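Local coordinates for sugar kinase, pfkB family (Thermotoga maritima, PDB 2AJR), which probably phosphorylates a sugar phosphate such as fructose 1-phosphate at the expense of ATP, as a member of the PfkB carbohydrate kinase family, at residues 72-77 with 81-86; 225-230 with 247-252. All coordinates share one frame; numbering follows the deposited sequence.

Interaction 1 of 2, residues 72-77 with 81-86; sequences GFVGGY and ILVEEL
Val74, at chi1 -57°, sets CG1 anti to its own carbonyl carbon and CG2 between the backbone N and that carbon. This torsion splays the two methyls toward neighbouring residues of the helix: CG1 faces Leu82 and CG2 faces Val83. CG1 meets CD2 of Leu82 at 4.2 Å. CG2 meets CG2 of Val83, also at 4.2 Å, and here the two valine side chains cross at about a right angle. On the helix, Val83 has CG1 anti to the backbone N (chi1 171°), and it is CG2, anti to the carbonyl carbon, that meets Val74. Both are ordinary methyl-to-methyl contacts, consistent with the 8.0 Å between the CA atoms of Val74 and Leu82.

The second point of contact is backbone: Ile81 N donates to Tyr77 O at 3.2 Å. This i to i+4 bond is part of helix 76-89, near its N-terminal end. CG1 of Ile81 lies 3.5 Å from the same Tyr77 O, so an apolar branch flanks the bonded carbonyl. The Tyr77 ring leads away from 81-86, and its OH is hydrogen-bonded to Glu84 of the second subunit.

The contact thus folds helix 76-89 back onto strand 68-75, the first two elements of a beta-alpha-beta unit completed by strand 93-100. Tyr99 of that third element touches both Val74 and Val83, while Ile55 of helix 53-63 packs on Leu82.

Interaction 2 of 2, residues 225-230 with 247-252; sequences KLAEKL and IVATRE
Helix 220-233 lies against the antiparallel part of the large mixed sheet, and this contact is where it rests on strand 245-249, the partner of strand 236-241 in a beta hairpin. Ala227 is the main helix residue at the contact: its CB stands 3.5 Å from CB of Ala249 and 3.7 Å from CG2 of Ile247. Val248, between those two, points away, as the alternation of a strand requires. With CG1 anti to the carbonyl carbon (chi1 -64°), Ile247 has CG2 anti to the backbone N, and CG2 is the branch that meets the methyl of Ala227.

Small side chains permit a close approach. The CA atoms of Ala227 and Ala249 are 5.5 Å apart, and the local axes come within 7.8 Å at a crossing angle of -31°. The methyl of Ala249 also reaches the helix backbone, lying 3.4 Å from Ala227 O and 4.1 Å from Glu228 N.

The polar groups at this surface look elsewhere. Ala227 O is hydrogen-bonded to Ser237 OG of the adjoining strand, and Glu228 forms a salt bridge through OE1 with Lys331, the C-terminal residue. With no polar bond between the segments, the contact rests mainly on van der Waals packing of methyls, with Ala249 also set against the Ala227 carbonyl, while the nearby serine bond supplies a polar tie between the helix and the same hairpin.

Both contacts set a helix against the same ten-stranded sheet, but on opposite sides of the chain's centre: their centres are 37 Å apart and their nearest atoms about 23 Å. Interaction 1, between consecutive elements of the parallel region, is buried at Val74, Leu82 and Val83 but runs out to partly exposed Tyr77 and Ile81 at the subunit interface. Interaction 2, in the antiparallel region, is buried except at the partly exposed Glu228, and no other chain touches it. Branched methyls meeting at longer range, plus one helical hydrogen bond, characterise the former; the latter joins methyl groups to one another and to the helix backbone, without a polar bond between its segments, and is tighter because alanines face each other.

Interaction 1 of 2, residues 72-77 with 81-86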
loop_
_atom_site.group_PDB
_atom_site.type_symbol
_atom_site.label_atom_id
_atom_site.label_comp_id
_atom_site.label_asym_id
_atom_site.label_seq_id
_atom_site.Cartn_x
_atom_site.Cartn_y
_atom_site.Cartn_z
ATOM N N GLY A 72 -12.999 -5.263 -18.111
ATOM C CA GLY A 72 -13.223 -5.256 -16.669
ATOM C C GLY A 72 -13.708 -3.906 -16.143
ATOM O O GLY A 72 -14.256 -3.092 -16.887
ATOM N N PHE A 73 -13.509 -3.664 -14.851
ATOM C CA PHE A 73 -13.852 -2.377 -14.260
ATOM C C PHE A 73 -12.592 -1.718 -13.735
ATOM O O PHE A 73 -11.774 -2.379 -13.134
ATOM C CB PHE A 73 -14.838 -2.548 -13.107
ATOM C CG PHE A 73 -16.113 -3.230 -13.489
ATOM C CD1 PHE A 73 -17.059 -2.570 -14.258
ATOM C CD2 PHE A 73 -16.379 -4.519 -13.068
ATOM C CE1 PHE A 73 -18.245 -3.195 -14.621
ATOM C CE2 PHE A 73 -17.569 -5.148 -13.430
ATOM C CZ PHE A 73 -18.498 -4.479 -14.213
ATOM N N VAL A 74 -12.437 -0.418 -13.958
ATOM C CA VAL A 74 -11.369 0.337 -13.344
ATOM C C VAL A 74 -11.980 1.590 -12.783
ATOM O O VAL A 74 -13.052 2.014 -13.228
ATOM C CB VAL A 74 -10.281 0.712 -14.351
ATOM C CG1 VAL A 74 -9.720 -0.544 -15.003
ATOM C CG2 VAL A 74 -10.822 1.699 -15.399
ATOM N N GLY A 75 -11.310 2.204 -11.815
ATOM C CA GLY A 75 -11.827 3.467 -11.292
ATOM C C GLY A 75 -10.837 4.319 -10.553
ATOM O O GLY A 75 -9.807 3.838 -10.112
ATOM N N GLY A 76 -11.174 5.595 -10.410
ATOM C CA GLY A 76 -10.368 6.543 -9.644
ATOM C C GLY A 76 -8.922 6.720 -10.065
ATOM O O GLY A 76 -8.549 6.448 -11.204
ATOM N N TYR A 77 -8.114 7.184 -9.120
ATOM C CA TYR A 77 -6.690 7.421 -9.332
ATOM C C TYR A 77 -5.926 6.158 -9.702
ATOM O O TYR A 77 -5.081 6.173 -10.606
ATOM C CB TYR A 77 -6.053 7.990 -8.067
ATOM C CG TYR A 77 -6.546 9.352 -7.653
ATOM C CD1 TYR A 77 -6.346 10.480 -8.469
ATOM C CD2 TYR A 77 -7.179 9.524 -6.424
ATOM C CE1 TYR A 77 -6.777 11.739 -8.064
ATOM C CE2 TYR A 77 -7.616 10.770 -6.009
ATOM C CZ TYR A 77 -7.413 11.875 -6.829
ATOM O OH TYR A 77 -7.863 13.099 -6.378
ATOM N N ILE A 81 -3.757 5.056 -13.306
ATOM C CA ILE A 81 -2.429 4.499 -13.326
ATOM C C ILE A 81 -2.449 3.142 -14.021
ATOM O O ILE A 81 -1.613 2.871 -14.876
ATOM C CB ILE A 81 -1.861 4.324 -11.909
ATOM C CG1 ILE A 81 -1.705 5.675 -11.216
ATOM C CG2 ILE A 81 -0.500 3.606 -11.956
ATOM C CD1 ILE A 81 -1.456 5.525 -9.707
ATOM N N LEU A 82 -3.403 2.290 -13.663
ATOM C CA LEU A 82 -3.450 0.930 -14.235
ATOM C C LEU A 82 -3.525 0.976 -15.754
ATOM O O LEU A 82 -2.744 0.308 -16.431
ATOM C CB LEU A 82 -4.639 0.128 -13.682
ATOM C CG LEU A 82 -4.681 -1.374 -13.964
ATOM C CD1 LEU A 82 -5.024 -2.159 -12.690
ATOM C CD2 LEU A 82 -5.655 -1.719 -15.064
ATOM N N VAL A 83 -4.439 1.783 -16.290
ATOM C CA VAL A 83 -4.697 1.778 -17.720
ATOM C C VAL A 83 -3.476 2.300 -18.450
ATOM O O VAL A 83 -3.086 1.759 -19.492
ATOM C CB VAL A 83 -5.975 2.597 -18.094
ATOM C CG1 VAL A 83 -6.112 2.759 -19.601
ATOM C CG2 VAL A 83 -7.213 1.923 -17.528
ATOM N N GLU A 84 -2.859 3.338 -17.898
ATOM C CA GLU A 84 -1.746 3.978 -18.572
ATOM C C GLU A 84 -0.530 3.085 -18.541
ATOM O O GLU A 84 0.125 2.894 -19.555
ATOM C CB GLU A 84 -1.441 5.334 -17.954
ATOM C CG GLU A 84 -2.420 6.376 -18.430
ATOM C CD GLU A 84 -2.081 7.789 -18.004
ATOM O OE1 GLU A 84 -0.973 8.018 -17.437
ATOM O OE2 GLU A 84 -2.947 8.669 -18.254
ATOM N N GLU A 85 -0.244 2.517 -17.378
ATOM C CA GLU A 85 0.855 1.576 -17.258
ATOM C C GLU A 85 0.639 0.413 -18.192
ATOM O O GLU A 85 1.561 -0.014 -18.864
ATOM C CB GLU A 85 1.022 1.091 -15.811
ATOM C CG GLU A 85 1.656 2.141 -14.887
ATOM C CD GLU A 85 2.968 2.671 -15.437
ATOM O OE1 GLU A 85 3.801 1.845 -15.874
ATOM O OE2 GLU A 85 3.160 3.907 -15.468
ATOM N N LEU A 86 -0.595 -0.061 -18.272
ATOM C CA LEU A 86 -0.900 -1.231 -19.074
ATOM C C LEU A 86 -0.637 -0.955 -20.529
ATOM O O LEU A 86 -0.103 -1.788 -21.235
ATOM C CB LEU A 86 -2.363 -1.645 -18.869
ATOM C CG LEU A 86 -2.853 -2.960 -19.465
ATOM C CD1 LEU A 86 -1.982 -4.157 -19.055
ATOM C CD2 LEU A 86 -4.293 -3.171 -19.067
#

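Interaction 2 of 2, residues 225-230 with 247-252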
loop_
_atom_site.group_PDB
_atom_site.type_symbol
_atom_site.label_atom_id
_atom_site.label_comp_id
_atom_site.label_asym_id
_atom_site.label_seq_id
_atom_site.Cartn_x
_atom_site.Cartn_y
_atom_site.Cartn_z
ATOM N N LYS A 225 -11.068 -37.026 -8.569
ATOM C CA LYS A 225 -12.522 -37.016 -8.782
ATOM C C LYS A 225 -12.976 -35.611 -9.221
ATOM O O LYS A 225 -13.839 -35.470 -10.098
ATOM C CB LYS A 225 -13.310 -37.489 -7.546
ATOM C CG LYS A 225 -13.594 -39.004 -7.479
ATOM N N LEU A 226 -12.389 -34.571 -8.640
ATOM C CA LEU A 226 -12.771 -33.209 -9.023
ATOM C C LEU A 226 -12.396 -32.894 -10.483
ATOM O O LEU A 226 -13.188 -32.323 -11.232
ATOM C CB LEU A 226 -12.155 -32.180 -8.078
ATOM C CG LEU A 226 -12.493 -30.726 -8.451
ATOM C CD1 LEU A 226 -13.991 -30.458 -8.243
ATOM C CD2 LEU A 226 -11.593 -29.740 -7.657
ATOM N N ALA A 227 -11.192 -33.271 -10.884
ATOM C CA ALA A 227 -10.777 -33.095 -12.267
ATOM C C ALA A 227 -11.732 -33.824 -13.206
ATOM O O ALA A 227 -12.070 -33.308 -14.255
ATOM C CB ALA A 227 -9.365 -33.584 -12.466
ATOM N N GLU A 228 -12.183 -35.013 -12.812
ATOM C CA GLU A 228 -13.064 -35.833 -13.663
ATOM C C GLU A 228 -14.479 -35.256 -13.802
ATOM O O GLU A 228 -15.026 -35.245 -14.913
ATOM C CB GLU A 228 -13.123 -37.276 -13.154
ATOM C CG GLU A 228 -11.824 -38.049 -13.336
ATOM C CD GLU A 228 -11.911 -39.516 -12.870
ATOM O OE1 GLU A 228 -12.443 -39.796 -11.767
ATOM O OE2 GLU A 228 -11.420 -40.397 -13.613
ATOM N N LYS A 229 -15.049 -34.768 -12.689
ATOM C CA LYS A 229 -16.365 -34.091 -12.687
ATOM C C LYS A 229 -16.387 -32.852 -13.577
ATOM O O LYS A 229 -17.343 -32.612 -14.317
ATOM C CB LYS A 229 -16.760 -33.653 -11.271
ATOM C CG LYS A 229 -16.988 -34.774 -10.295
ATOM C CD LYS A 229 -18.068 -34.427 -9.281
ATOM C CE LYS A 229 -18.520 -35.654 -8.481
ATOM N NZ LYS A 229 -19.956 -35.531 -8.120
ATOM N N LEU A 230 -15.335 -32.049 -13.473
ATOM C CA LEU A 230 -15.195 -30.876 -14.316
ATOM C C LEU A 230 -15.016 -31.279 -15.766
ATOM O O LEU A 230 -15.474 -30.588 -16.651
ATOM C CB LEU A 230 -14.004 -30.035 -13.873
ATOM C CG LEU A 230 -14.103 -29.413 -12.479
ATOM C CD1 LEU A 230 -12.739 -28.898 -12.054
ATOM C CD2 LEU A 230 -15.159 -28.286 -12.432
ATOM N N ILE A 247 -3.188 -32.007 -12.030
ATOM C CA ILE A 247 -3.938 -33.099 -12.606
ATOM C C ILE A 247 -4.641 -32.537 -13.825
ATOM O O ILE A 247 -5.317 -31.522 -13.733
ATOM C CB ILE A 247 -4.964 -33.653 -11.601
ATOM C CG1 ILE A 247 -4.235 -34.247 -10.392
ATOM C CG2 ILE A 247 -5.842 -34.704 -12.259
ATOM C CD1 ILE A 247 -4.939 -34.039 -9.096
ATOM N N VAL A 248 -4.436 -33.169 -14.968
ATOM C CA VAL A 248 -5.095 -32.787 -16.185
ATOM C C VAL A 248 -6.050 -33.907 -16.543
ATOM O O VAL A 248 -5.622 -35.046 -16.735
ATOM C CB VAL A 248 -4.081 -32.585 -17.299
ATOM C CG1 VAL A 248 -4.781 -32.163 -18.588
ATOM C CG2 VAL A 248 -3.054 -31.541 -16.875
ATOM N N ALA A 249 -7.343 -33.595 -16.592
ATOM C CA ALA A 249 -8.374 -34.572 -16.940
ATOM C C ALA A 249 -9.045 -34.174 -18.255
ATOM O O ALA A 249 -9.448 -33.011 -18.428
ATOM C CB ALA A 249 -9.418 -34.659 -15.832
ATOM N N THR A 250 -9.130 -35.135 -19.180
ATOM C CA THR A 250 -9.917 -34.988 -20.404
ATOM C C THR A 250 -10.879 -36.157 -20.500
ATOM O O THR A 250 -10.953 -37.002 -19.597
ATOM C CB THR A 250 -9.048 -34.942 -21.702
ATOM O OG1 THR A 250 -8.667 -36.269 -22.104
ATOM C CG2 THR A 250 -7.818 -34.078 -21.512
ATOM N N ARG A 251 -11.604 -36.203 -21.608
ATOM C CA ARG A 251 -12.594 -37.242 -21.847
ATOM C C ARG A 251 -11.876 -38.530 -22.230
ATOM O O ARG A 251 -12.419 -39.605 -22.033
ATOM C CB ARG A 251 -13.624 -36.763 -22.897
ATOM C CG ARG A 251 -14.248 -35.412 -22.433
ATOM C CD ARG A 251 -15.337 -34.799 -23.310
ATOM N NE ARG A 251 -15.927 -33.621 -22.646
ATOM C CZ ARG A 251 -16.759 -32.752 -23.224
ATOM N NH1 ARG A 251 -17.107 -32.876 -24.497
ATOM N NH2 ARG A 251 -17.240 -31.734 -22.523
ATOM N N GLU A 252 -10.639 -38.413 -22.725
ATOM C CA GLU A 252 -9.785 -39.586 -23.004
ATOM C C GLU A 252 -9.049 -40.124 -21.755
ATOM O O GLU A 252 -8.618 -41.264 -21.759
ATOM C CB GLU A 252 -8.812 -39.352 -24.199
ATOM C CG GLU A 252 -8.411 -37.890 -24.495
#